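Local coordinates for calcium-dependent protein kinase, putative (Plasmodium falciparum, PDB 3MSE) that probably phosphorylates serine and threonine residues of target proteins in response to calcium, which its C-terminal EF-hand domain, the part crystallised here, binds, at residues Lys11-His16 and Ile22-Met27; Arg59-Val64 and Arg77-Leu82; Asp129-Val134 and Asn142-Phe147. All coordinates share one frame; numbering follows the deposited sequence. Where two conformers were deposited one is given.

Interaction 1 (Lys11-His16 and Ile22-Met27); sequences KSYMKH and IIINIM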
loop_
_atom_site.group_PDB
_atom_site.type_symbol
_atom_site.label_atom_id
_atom_site.label_comp_id
_atom_site.label_asym_id
_atom_site.label_seq_id
_atom_site.Cartn_x
_atom_site.Cartn_y
_atom_site.Cartn_z
ATOM N N LYS A 11 7.345 11.353 16.818
ATOM C CA LYS A 11 6.986 12.552 17.590
ATOM C C LYS A 11 5.618 13.075 17.253
ATOM O O LYS A 11 4.933 13.633 18.107
ATOM C CB LYS A 11 8.019 13.660 17.398
ATOM C CG LYS A 11 9.317 13.449 18.154
ATOM C CD LYS A 11 10.437 14.231 17.428
ATOM C CE LYS A 11 11.606 14.563 18.321
ATOM N NZ LYS A 11 11.480 15.968 18.869
ATOM N N SER A 12 5.204 12.922 16.005
ATOM C CA SER A 12 3.847 13.302 15.654
ATOM C C SER A 12 2.833 12.257 16.166
ATOM O O SER A 12 1.757 12.604 16.647
ATOM C CB SER A 12 3.721 13.502 14.146
ATOM O OG SER A 12 2.369 13.437 13.762
ATOM N N TYR A 13 3.202 10.980 16.083
ATOM C CA TYR A 13 2.333 9.881 16.546
ATOM C C TYR A 13 1.992 10.022 18.029
ATOM O O TYR A 13 0.833 9.854 18.428
ATOM C CB TYR A 13 3.055 8.557 16.289
ATOM C CG TYR A 13 2.250 7.284 16.512
ATOM C CD1 TYR A 13 1.322 6.841 15.564
ATOM C CD2 TYR A 13 2.488 6.482 17.617
ATOM C CE1 TYR A 13 0.624 5.643 15.741
ATOM C CE2 TYR A 13 1.787 5.290 17.810
ATOM C CZ TYR A 13 0.865 4.877 16.852
ATOM O OH TYR A 13 0.170 3.704 17.047
ATOM N N MET A 14 3.001 10.370 18.836
ATOM C CA MET A 14 2.844 10.482 20.293
ATOM C C MET A 14 1.806 11.528 20.711
ATOM O O MET A 14 1.298 11.470 21.815
ATOM C CB MET A 14 4.203 10.755 20.965
ATOM C CG MET A 14 4.624 12.261 21.022
ATOM S SD MET A 14 6.342 12.486 21.553
ATOM C CE MET A 14 6.464 14.282 21.435
ATOM N N LYS A 15 1.487 12.473 19.828
ATOM C CA LYS A 15 0.561 13.554 20.161
ATOM C C LYS A 15 -0.911 13.189 19.937
ATOM O O LYS A 15 -1.800 13.910 20.360
ATOM C CB LYS A 15 0.933 14.841 19.391
ATOM C CG LYS A 15 2.232 15.533 19.907
ATOM C CD LYS A 15 2.510 16.828 19.106
ATOM C CE LYS A 15 3.898 17.400 19.386
ATOM N NZ LYS A 15 4.959 16.429 19.017
ATOM N N HIS A 16 -1.175 12.065 19.281
ATOM C CA HIS A 16 -2.551 11.721 18.970
ATOM C C HIS A 16 -3.177 10.799 20.015
ATOM O O HIS A 16 -2.470 10.258 20.886
ATOM C CB HIS A 16 -2.651 11.191 17.535
ATOM C CG HIS A 16 -2.443 12.265 16.517
ATOM N ND1 HIS A 16 -3.385 13.243 16.276
ATOM C CD2 HIS A 16 -1.375 12.572 15.742
ATOM C CE1 HIS A 16 -2.923 14.082 15.365
ATOM N NE2 HIS A 16 -1.705 13.696 15.025
ATOM N N ILE A 22 -5.079 3.440 17.468
ATOM C CA ILE A 22 -5.655 2.097 17.277
ATOM C C ILE A 22 -6.108 1.924 15.825
ATOM O O ILE A 22 -5.778 0.923 15.172
ATOM C CB ILE A 22 -6.774 1.820 18.289
ATOM C CG1 ILE A 22 -6.133 1.591 19.657
ATOM C CG2 ILE A 22 -7.596 0.546 17.865
ATOM C CD1 ILE A 22 -7.066 1.784 20.815
ATOM N N ILE A 23 -6.812 2.935 15.322
ATOM C CA ILE A 23 -7.217 3.021 13.925
ATOM C C ILE A 23 -6.014 2.975 12.984
ATOM O O ILE A 23 -6.040 2.269 11.963
ATOM C CB ILE A 23 -8.070 4.300 13.676
ATOM C CG1 ILE A 23 -9.370 4.240 14.482
ATOM C CG2 ILE A 23 -8.380 4.499 12.167
ATOM C CD1 ILE A 23 -10.086 5.603 14.664
ATOM N N ILE A 24 -4.946 3.709 13.322
ATOM C CA ILE A 24 -3.699 3.622 12.552
ATOM C C ILE A 24 -3.159 2.181 12.537
ATOM O O ILE A 24 -2.671 1.721 11.507
ATOM C CB ILE A 24 -2.560 4.593 13.092
ATOM C CG1 ILE A 24 -2.937 6.081 12.957
ATOM C CG2 ILE A 24 -1.252 4.293 12.406
ATOM C CD1 ILE A 24 -2.850 6.652 11.526
ATOM N N ASN A 25 -3.220 1.483 13.673
ATOM C CA ASN A 25 -2.761 0.068 13.731
ATOM C C ASN A 25 -3.511 -0.910 12.795
ATOM O O ASN A 25 -2.904 -1.836 12.252
ATOM C CB ASN A 25 -2.772 -0.474 15.167
ATOM C CG ASN A 25 -1.459 -0.232 15.885
ATOM O OD1 ASN A 25 -0.624 -1.128 15.977
ATOM N ND2 ASN A 25 -1.266 0.992 16.393
ATOM N N ILE A 26 -4.805 -0.666 12.601
ATOM C CA ILE A 26 -5.610 -1.411 11.618
ATOM C C ILE A 26 -5.025 -1.253 10.216
ATOM O O ILE A 26 -4.786 -2.241 9.506
ATOM C CB ILE A 26 -7.105 -0.965 11.619
ATOM C CG1 ILE A 26 -7.762 -1.319 12.946
ATOM C CG2 ILE A 26 -7.880 -1.610 10.429
ATOM C CD1 ILE A 26 -9.024 -0.491 13.231
ATOM N N MET A 27 -4.764 -0.007 9.832
ATOM C CA MET A 27 -4.111 0.273 8.556
ATOM C C MET A 27 -2.702 -0.303 8.487
ATOM O O MET A 27 -2.263 -0.782 7.431
ATOM C CB MET A 27 -4.095 1.774 8.299
ATOM C CG MET A 27 -5.463 2.341 8.009
ATOM S SD MET A 27 -5.334 4.054 7.453
ATOM C CE MET A 27 -5.116 4.871 9.021
#
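Tyr13 reaches Ile24 and Asn25 in a sparse side-chain contact between the C-terminal part of helix 4-13 and the early turns of the long helix 18-48, two helices joined by a short turn. The backbones stay well apart, with Tyr13 CA 9.6 Å from Ile24 CA, and one aromatic side chain bridges most of that gap. A trans first torsion (chi1 -172°) swings the phenol off its own helix and carries its hydroxyl end to helix 18-48. Ile24 meets the ring at its edge, near the ring plane: the branch methyl CG2 of Ile24 lies 4.1 Å from CE1 of Tyr13, the two side chains passing side by side and pointing contrary ways. The Asn25 amide lies across the same end of the phenol, its plane turned 55° from the ring. Asn25 ND2 stands 3.1 Å from Tyr13 OH, while the same amide nitrogen donates a hydrogen bond to the backbone oxygen of Asn21, one turn earlier. Residues Tyr13 to His16 form a type I beta turn. Across the turn, the Asn21 side chain donates a hydrogen bond to Tyr13 O. The second subunit packs here: its Ile84 lies on Tyr13, its Trp102 on Ile24 and its Glu94 on Asn25. Met176 of helix 169-177 covers Ile24 within the chain. These are two successive helices joined by a tight turn, leading into an EF-hand domain of the calcium-dependent protein kinase family and lying at a subunit interface.

Interaction 2 (Arg59-Val64 and Arg77-Leu82); sequences REIYTV and RILQAL. With CA (calcium ion), chain E; SO4 (sulfate ion), chain C.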
loop_
_atom_site.group_PDB
_atom_site.type_symbol
_atom_site.label_atom_id
_atom_site.label_comp_id
_atom_site.label_asym_id
_atom_site.label_seq_id
_atom_site.Cartn_x
_atom_site.Cartn_y
_atom_site.Cartn_z
ATOM N N ARG A 59 14.663 -15.701 -21.051
ATOM C CA ARG A 59 15.108 -17.053 -20.695
ATOM C C ARG A 59 15.026 -17.339 -19.197
ATOM O O ARG A 59 14.538 -18.398 -18.792
ATOM C CB ARG A 59 16.531 -17.310 -21.202
ATOM C CG ARG A 59 17.120 -18.637 -20.738
ATOM C CD ARG A 59 18.617 -18.710 -21.030
ATOM N NE ARG A 59 19.360 -17.729 -20.238
ATOM C CZ ARG A 59 19.396 -17.710 -18.907
ATOM N NH1 ARG A 59 18.708 -18.611 -18.193
ATOM N NH2 ARG A 59 20.105 -16.778 -18.289
ATOM N N GLU A 60 15.502 -16.403 -18.373
ATOM C CA GLU A 60 15.454 -16.585 -16.906
ATOM C C GLU A 60 14.043 -16.895 -16.395
ATOM O O GLU A 60 13.867 -17.731 -15.499
ATOM C CB GLU A 60 15.998 -15.359 -16.154
ATOM C CG GLU A 60 17.542 -15.210 -16.220
ATOM C CD GLU A 60 18.052 -13.931 -15.543
ATOM O OE1 GLU A 60 19.223 -13.913 -15.119
ATOM O OE2 GLU A 60 17.289 -12.942 -15.414
ATOM N N ILE A 61 13.052 -16.194 -16.938
ATOM C CA ILE A 61 11.660 -16.414 -16.557
ATOM C C ILE A 61 11.149 -17.714 -17.232
ATOM O O ILE A 61 10.480 -18.530 -16.601
ATOM C CB ILE A 61 10.783 -15.209 -16.978
ATOM C CG1 ILE A 61 11.199 -13.950 -16.202
ATOM C CG2 ILE A 61 9.301 -15.477 -16.767
ATOM C CD1 ILE A 61 10.514 -12.702 -16.707
ATOM N N TYR A 62 11.470 -17.867 -18.508
ATOM C CA TYR A 62 10.997 -18.987 -19.315
ATOM C C TYR A 62 11.332 -20.323 -18.652
ATOM O O TYR A 62 10.454 -21.171 -18.456
ATOM C CB TYR A 62 11.621 -18.968 -20.713
ATOM C CG TYR A 62 10.888 -19.856 -21.696
ATOM C CD1 TYR A 62 10.951 -21.256 -21.595
ATOM C CD2 TYR A 62 10.116 -19.299 -22.719
ATOM C CE1 TYR A 62 10.257 -22.076 -22.507
ATOM C CE2 TYR A 62 9.420 -20.102 -23.629
ATOM C CZ TYR A 62 9.493 -21.488 -23.519
ATOM O OH TYR A 62 8.793 -22.279 -24.419
ATOM N N THR A 63 12.601 -20.502 -18.306
ATOM C CA THR A 63 13.057 -21.799 -17.812
ATOM C C THR A 63 12.362 -22.156 -16.497
ATOM O O THR A 63 12.136 -23.334 -16.210
ATOM C CB THR A 63 14.597 -21.901 -17.667
ATOM O OG1 THR A 63 14.930 -23.202 -17.173
ATOM C CG2 THR A 63 15.157 -20.873 -16.677
ATOM N N VAL A 64 12.012 -21.145 -15.702
ATOM C CA VAL A 64 11.347 -21.431 -14.446
ATOM C C VAL A 64 9.853 -21.699 -14.652
ATOM O O VAL A 64 9.320 -22.648 -14.079
ATOM C CB VAL A 64 11.616 -20.342 -13.370
ATOM C CG1 VAL A 64 10.789 -20.595 -12.133
ATOM C CG2 VAL A 64 13.117 -20.325 -12.995
ATOM N N ARG A 77 2.961 -15.374 -23.929
ATOM C CA ARG A 77 2.037 -14.264 -23.688
ATOM C C ARG A 77 2.372 -13.501 -22.406
ATOM O O ARG A 77 2.221 -12.285 -22.377
ATOM C CB ARG A 77 0.573 -14.701 -23.659
ATOM C CG ARG A 77 0.073 -15.263 -24.992
ATOM C CD ARG A 77 -1.331 -15.821 -24.830
ATOM N NE ARG A 77 -2.301 -14.757 -24.621
ATOM C CZ ARG A 77 -3.576 -14.958 -24.303
ATOM N NH1 ARG A 77 -4.047 -16.198 -24.159
ATOM N NH2 ARG A 77 -4.388 -13.917 -24.150
ATOM N N ILE A 78 2.806 -14.226 -21.368
ATOM C CA ILE A 78 3.228 -13.622 -20.107
ATOM C C ILE A 78 4.472 -12.739 -20.350
ATOM O O ILE A 78 4.528 -11.590 -19.916
ATOM C CB ILE A 78 3.489 -14.686 -19.034
ATOM C CG1 ILE A 78 2.160 -15.303 -18.567
ATOM C CG2 ILE A 78 4.246 -14.103 -17.839
ATOM C CD1 ILE A 78 2.348 -16.589 -17.784
ATOM N N LEU A 79 5.423 -13.271 -21.095
ATOM C CA LEU A 79 6.641 -12.558 -21.412
ATOM C C LEU A 79 6.377 -11.242 -22.139
ATOM O O LEU A 79 6.920 -10.217 -21.740
ATOM C CB LEU A 79 7.609 -13.452 -22.190
ATOM C CG LEU A 79 8.369 -14.457 -21.327
ATOM C CD1 LEU A 79 9.299 -15.310 -22.219
ATOM C CD2 LEU A 79 9.180 -13.760 -20.220
ATOM N N GLN A 80 5.515 -11.254 -23.153
ATOM C CA GLN A 80 5.194 -10.032 -23.893
ATOM C C GLN A 80 4.295 -9.029 -23.143
ATOM O O GLN A 80 4.281 -7.838 -23.488
ATOM C CB GLN A 80 4.631 -10.366 -25.271
ATOM C CG GLN A 80 5.635 -11.067 -26.167
ATOM C CD GLN A 80 6.866 -10.212 -26.474
ATOM O OE1 GLN A 80 6.750 -9.041 -26.828
ATOM N NE2 GLN A 80 8.040 -10.809 -26.366
ATOM N N ALA A 81 3.562 -9.500 -22.132
ATOM C CA ALA A 81 2.831 -8.615 -21.215
ATOM C C ALA A 81 3.756 -7.950 -20.172
ATOM O O ALA A 81 3.629 -6.746 -19.881
ATOM C CB ALA A 81 1.713 -9.386 -20.517
ATOM N N LEU A 82 4.663 -8.745 -19.612
ATOM C CA LEU A 82 5.639 -8.271 -18.649
ATOM C C LEU A 82 6.618 -7.262 -19.270
ATOM O O LEU A 82 6.879 -6.220 -18.670
ATOM C CB LEU A 82 6.448 -9.436 -18.071
ATOM C CG LEU A 82 5.759 -10.408 -17.110
ATOM C CD1 LEU A 82 6.791 -11.365 -16.576
ATOM C CD2 LEU A 82 5.028 -9.655 -15.948
HETATM CA CA CA E . 19.194 -11.415 -14.513
HETATM S S SO4 C . -7.986 -15.833 -23.824
HETATM O O1 SO4 C . -8.698 -16.126 -22.591
HETATM O O2 SO4 C . -7.223 -14.599 -23.716
HETATM O O3 SO4 C . -7.048 -16.929 -24.025
HETATM O O4 SO4 C . -8.929 -15.676 -24.921
HETATM O O HOH W 1 19.448 -11.348 -16.363
#
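Ile61 of helix 58-67, the exiting helix of the first EF-hand, points at Leu79 and Leu82 of helix 72-82, the entering helix of the paired hand. Its CB already touches Leu79, 3.9 Å from CD2. The branch methyl CG2 of Ile61 meets that same Leu79 CD2. CG1 lies anti to the carbonyl carbon (chi1 -65°) and carries CD1 deeper between the helices, where CD1 packs against Leu79 CD2 and lies 4.0 Å from Leu82 CD1. The other methyl of Leu79 is used as well: CD1 sits at the ring edge of Tyr62, 4.1 Å from its CD2, so Leu79 spreads its fork over two successive residues. The short helical segments run roughly antiparallel, at 147°, with their axes 10.8 Å apart. Leu48 of helix 18-48 also packs on Ile61. Glu60 diverges from Ile61 and grips the calcium ion with both carboxylate oxygens, OE1 and OE2 each 2.6 Å from the metal; Asp49, Asn51, Asn53 and Ser55 complete the protein ligands. Arg77 holds a sulfate, probably from the crystallisation liquor, edge-on with two nearly straight hydrogen bonds, NH1 to O3 and NH2 to O2 (2.9 Å). No hydrogen bond crosses between the segments: these two segments meet through hydrocarbon alone, while the neighbouring Glu60 carries the metal, so calcium binding and the apolar core share one helix turn.

Interaction 3 (Asp129-Val134 and Asn142-Phe147); sequences DIVSLV and NDIDNF. With CA (calcium ion), chain B.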
loop_
_atom_site.group_PDB
_atom_site.type_symbol
_atom_site.label_atom_id
_atom_site.label_comp_id
_atom_site.label_asym_id
_atom_site.label_seq_id
_atom_site.Cartn_x
_atom_site.Cartn_y
_atom_site.Cartn_z
ATOM N N ASP A 129 -19.661 0.584 18.071
ATOM C CA ASP A 129 -18.576 0.103 17.218
ATOM C C ASP A 129 -17.185 0.454 17.784
ATOM O O ASP A 129 -16.229 -0.328 17.641
ATOM C CB ASP A 129 -18.723 0.659 15.810
ATOM C CG ASP A 129 -19.862 0.008 15.040
ATOM O OD1 ASP A 129 -20.144 -1.194 15.258
ATOM O OD2 ASP A 129 -20.464 0.696 14.205
ATOM N N ILE A 130 -17.098 1.613 18.437
ATOM C CA ILE A 130 -15.853 2.057 19.075
ATOM C C ILE A 130 -15.646 1.343 20.403
ATOM O O ILE A 130 -14.525 0.953 20.737
ATOM C CB ILE A 130 -15.814 3.608 19.279
ATOM C CG1 ILE A 130 -15.884 4.342 17.930
ATOM C CG2 ILE A 130 -14.557 4.024 20.077
ATOM C CD1 ILE A 130 -14.718 4.072 16.974
ATOM N N VAL A 131 -16.729 1.154 21.161
ATOM C CA VAL A 131 -16.663 0.338 22.378
ATOM C C VAL A 131 -16.086 -1.039 22.025
ATOM O O VAL A 131 -15.222 -1.580 22.729
ATOM C CB VAL A 131 -18.053 0.216 23.065
ATOM C CG1 VAL A 131 -18.017 -0.779 24.255
ATOM C CG2 VAL A 131 -18.558 1.586 23.530
ATOM N N SER A 132 -16.528 -1.584 20.900
ATOM C CA SER A 132 -16.066 -2.901 20.506
ATOM C C SER A 132 -14.601 -2.863 20.078
ATOM O O SER A 132 -13.795 -3.720 20.469
ATOM C CB SER A 132 -16.945 -3.465 19.383
ATOM O OG SER A 132 -16.420 -4.719 18.991
ATOM N N LEU A 133 -14.263 -1.849 19.287
ATOM C CA LEU A 133 -12.889 -1.649 18.840
ATOM C C LEU A 133 -11.911 -1.631 20.026
ATOM O O LEU A 133 -10.810 -2.157 19.929
ATOM C CB LEU A 133 -12.774 -0.340 18.019
ATOM C CG LEU A 133 -11.394 -0.018 17.440
ATOM C CD1 LEU A 133 -10.968 -1.073 16.429
ATOM C CD2 LEU A 133 -11.401 1.348 16.782
ATOM N N VAL A 134 -12.327 -1.065 21.152
ATOM C CA VAL A 134 -11.420 -0.947 22.285
ATOM C C VAL A 134 -11.631 -2.008 23.351
ATOM O O VAL A 134 -11.176 -1.854 24.504
ATOM C CB VAL A 134 -11.440 0.488 22.887
ATOM C CG1 VAL A 134 -11.128 1.501 21.784
ATOM C CG2 VAL A 134 -12.786 0.805 23.539
ATOM N N ASN A 142 -15.051 7.908 28.721
ATOM C CA ASN A 142 -14.512 9.269 28.593
ATOM C C ASN A 142 -13.693 9.429 27.307
ATOM O O ASN A 142 -13.908 10.356 26.521
ATOM C CB ASN A 142 -13.647 9.608 29.814
ATOM C CG ASN A 142 -13.217 11.076 29.846
ATOM O OD1 ASN A 142 -14.024 11.983 29.604
ATOM N ND2 ASN A 142 -11.937 11.312 30.157
ATOM N N ASP A 143 -12.775 8.493 27.094
ATOM C CA ASP A 143 -11.941 8.468 25.903
ATOM C C ASP A 143 -12.784 8.423 24.623
ATOM O O ASP A 143 -12.515 9.153 23.665
ATOM C CB ASP A 143 -10.988 7.268 25.973
ATOM C CG ASP A 143 -10.150 7.251 27.257
ATOM O OD1 ASP A 143 -9.423 8.244 27.504
ATOM O OD2 ASP A 143 -10.208 6.246 28.014
ATOM N N ILE A 144 -13.816 7.579 24.621
ATOM C CA ILE A 144 -14.649 7.387 23.435
ATOM C C ILE A 144 -15.380 8.671 23.057
ATOM O O ILE A 144 -15.407 9.048 21.884
ATOM C CB ILE A 144 -15.647 6.202 23.600
ATOM C CG1 ILE A 144 -14.879 4.886 23.786
ATOM C CG2 ILE A 144 -16.579 6.109 22.397
ATOM C CD1 ILE A 144 -15.698 3.753 24.351
ATOM N N ASP A 145 -15.972 9.330 24.053
ATOM C CA ASP A 145 -16.711 10.584 23.835
ATOM C C ASP A 145 -15.832 11.667 23.230
ATOM O O ASP A 145 -16.254 12.337 22.298
ATOM C CB ASP A 145 -17.349 11.090 25.134
ATOM C CG ASP A 145 -18.655 10.391 25.453
ATOM O OD1 ASP A 145 -19.398 10.051 24.509
ATOM O OD2 ASP A 145 -18.931 10.178 26.652
ATOM N N ASN A 146 -14.620 11.824 23.767
ATOM C CA ASN A 146 -13.595 12.705 23.190
ATOM C C ASN A 146 -13.383 12.453 21.702
ATOM O O ASN A 146 -13.340 13.396 20.905
ATOM C CB ASN A 146 -12.259 12.537 23.918
ATOM C CG ASN A 146 -12.309 13.013 25.360
ATOM O OD1 ASN A 146 -13.269 13.675 25.780
ATOM N ND2 ASN A 146 -11.265 12.686 26.132
ATOM N N PHE A 147 -13.263 11.179 21.330
ATOM C CA PHE A 147 -13.029 10.818 19.938
ATOM C C PHE A 147 -14.173 11.269 19.021
ATOM O O PHE A 147 -13.924 11.773 17.918
ATOM C CB PHE A 147 -12.746 9.319 19.800
ATOM C CG PHE A 147 -12.769 8.822 18.383
ATOM C CD1 PHE A 147 -13.875 8.129 17.898
ATOM C CD2 PHE A 147 -11.692 9.051 17.532
ATOM C CE1 PHE A 147 -13.907 7.670 16.588
ATOM C CE2 PHE A 147 -11.713 8.597 16.219
ATOM C CZ PHE A 147 -12.829 7.901 15.745
HETATM CA CA CA B . -22.115 0.315 12.368
HETATM O O HOH W 2 -21.980 -1.851 13.151
HETATM O O HOH W 3 -23.269 0.919 13.872
#
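Ile130 meets Ile144 and Phe147 where the exiting helix of an EF-hand, 127-133, packs on helix 141-152. The segment axes come within 10.5 Å and their directions differ by 128°, a steep crossing of helices that run broadly against each other, in which Ile130 and Ile144 face each other.

Apolar packing makes up the whole interface. Ile130 and Ile144 lie alongside each other, pointing contrary ways, and their branch methyls, CG2 of each, meet at 3.7 Å. The other arm of Ile130 turns to the aromatic ring: its CD1 reaches CE1 of Phe147 at 3.7 Å, approaching the ring obliquely, with the isoleucine set across the phenylalanine side chain. A trans first torsion (chi1 168°) directs the Phe147 ring across to helix 127-133. Ile144 in turn sends CD1 to the far end of the contact, 3.7 Å from Val131 CG2, with Val134 CG2 a little more distant. Ile130 thus lies against two partners and Ile144 against three. Both helices also pack on the long helix 18-48, through Leu133 and Phe147.

Polar and metal interactions involve Asp129, which takes no part in the packing. This aspartate fills the closing position of the calcium loop, whose other protein ligands are Asp118, Asp122 and the backbone oxygen of Tyr124. OD2 of Asp129 also accepts a hydrogen bond from Ser126 N, which helps to hold the carboxylate in place. Asp129 binds the calcium through one oxygen: OD2 lies 2.5 Å from the ion, while OD1 accepts a hydrogen bond from a calcium-bound water, 2.9 Å from that water's oxygen.

Overall arrangement
The contacts come one after another along the chain, in the order of their numbers. Interactions 1 and 3 are neighbours, with centres 15 Å apart: Ile22, Ile23 and Ile26 of helix 18-48 pack on Leu133, Val134 and Phe147, the closest pair being Ile23 CD1 and Phe147 CZ at 3.7 Å. Interaction 2 lies on the opposite side of the chain's centre, about 42 Å from interaction 1 and 52 Å from interaction 3, centre to centre. Interactions 1 and 2 both touch the second subunit. The result is a dumbbell: two calcium-binding lobes, each with one occupied site, held apart by the long helix 18-48, with interaction 1 beside the C-terminal lobe.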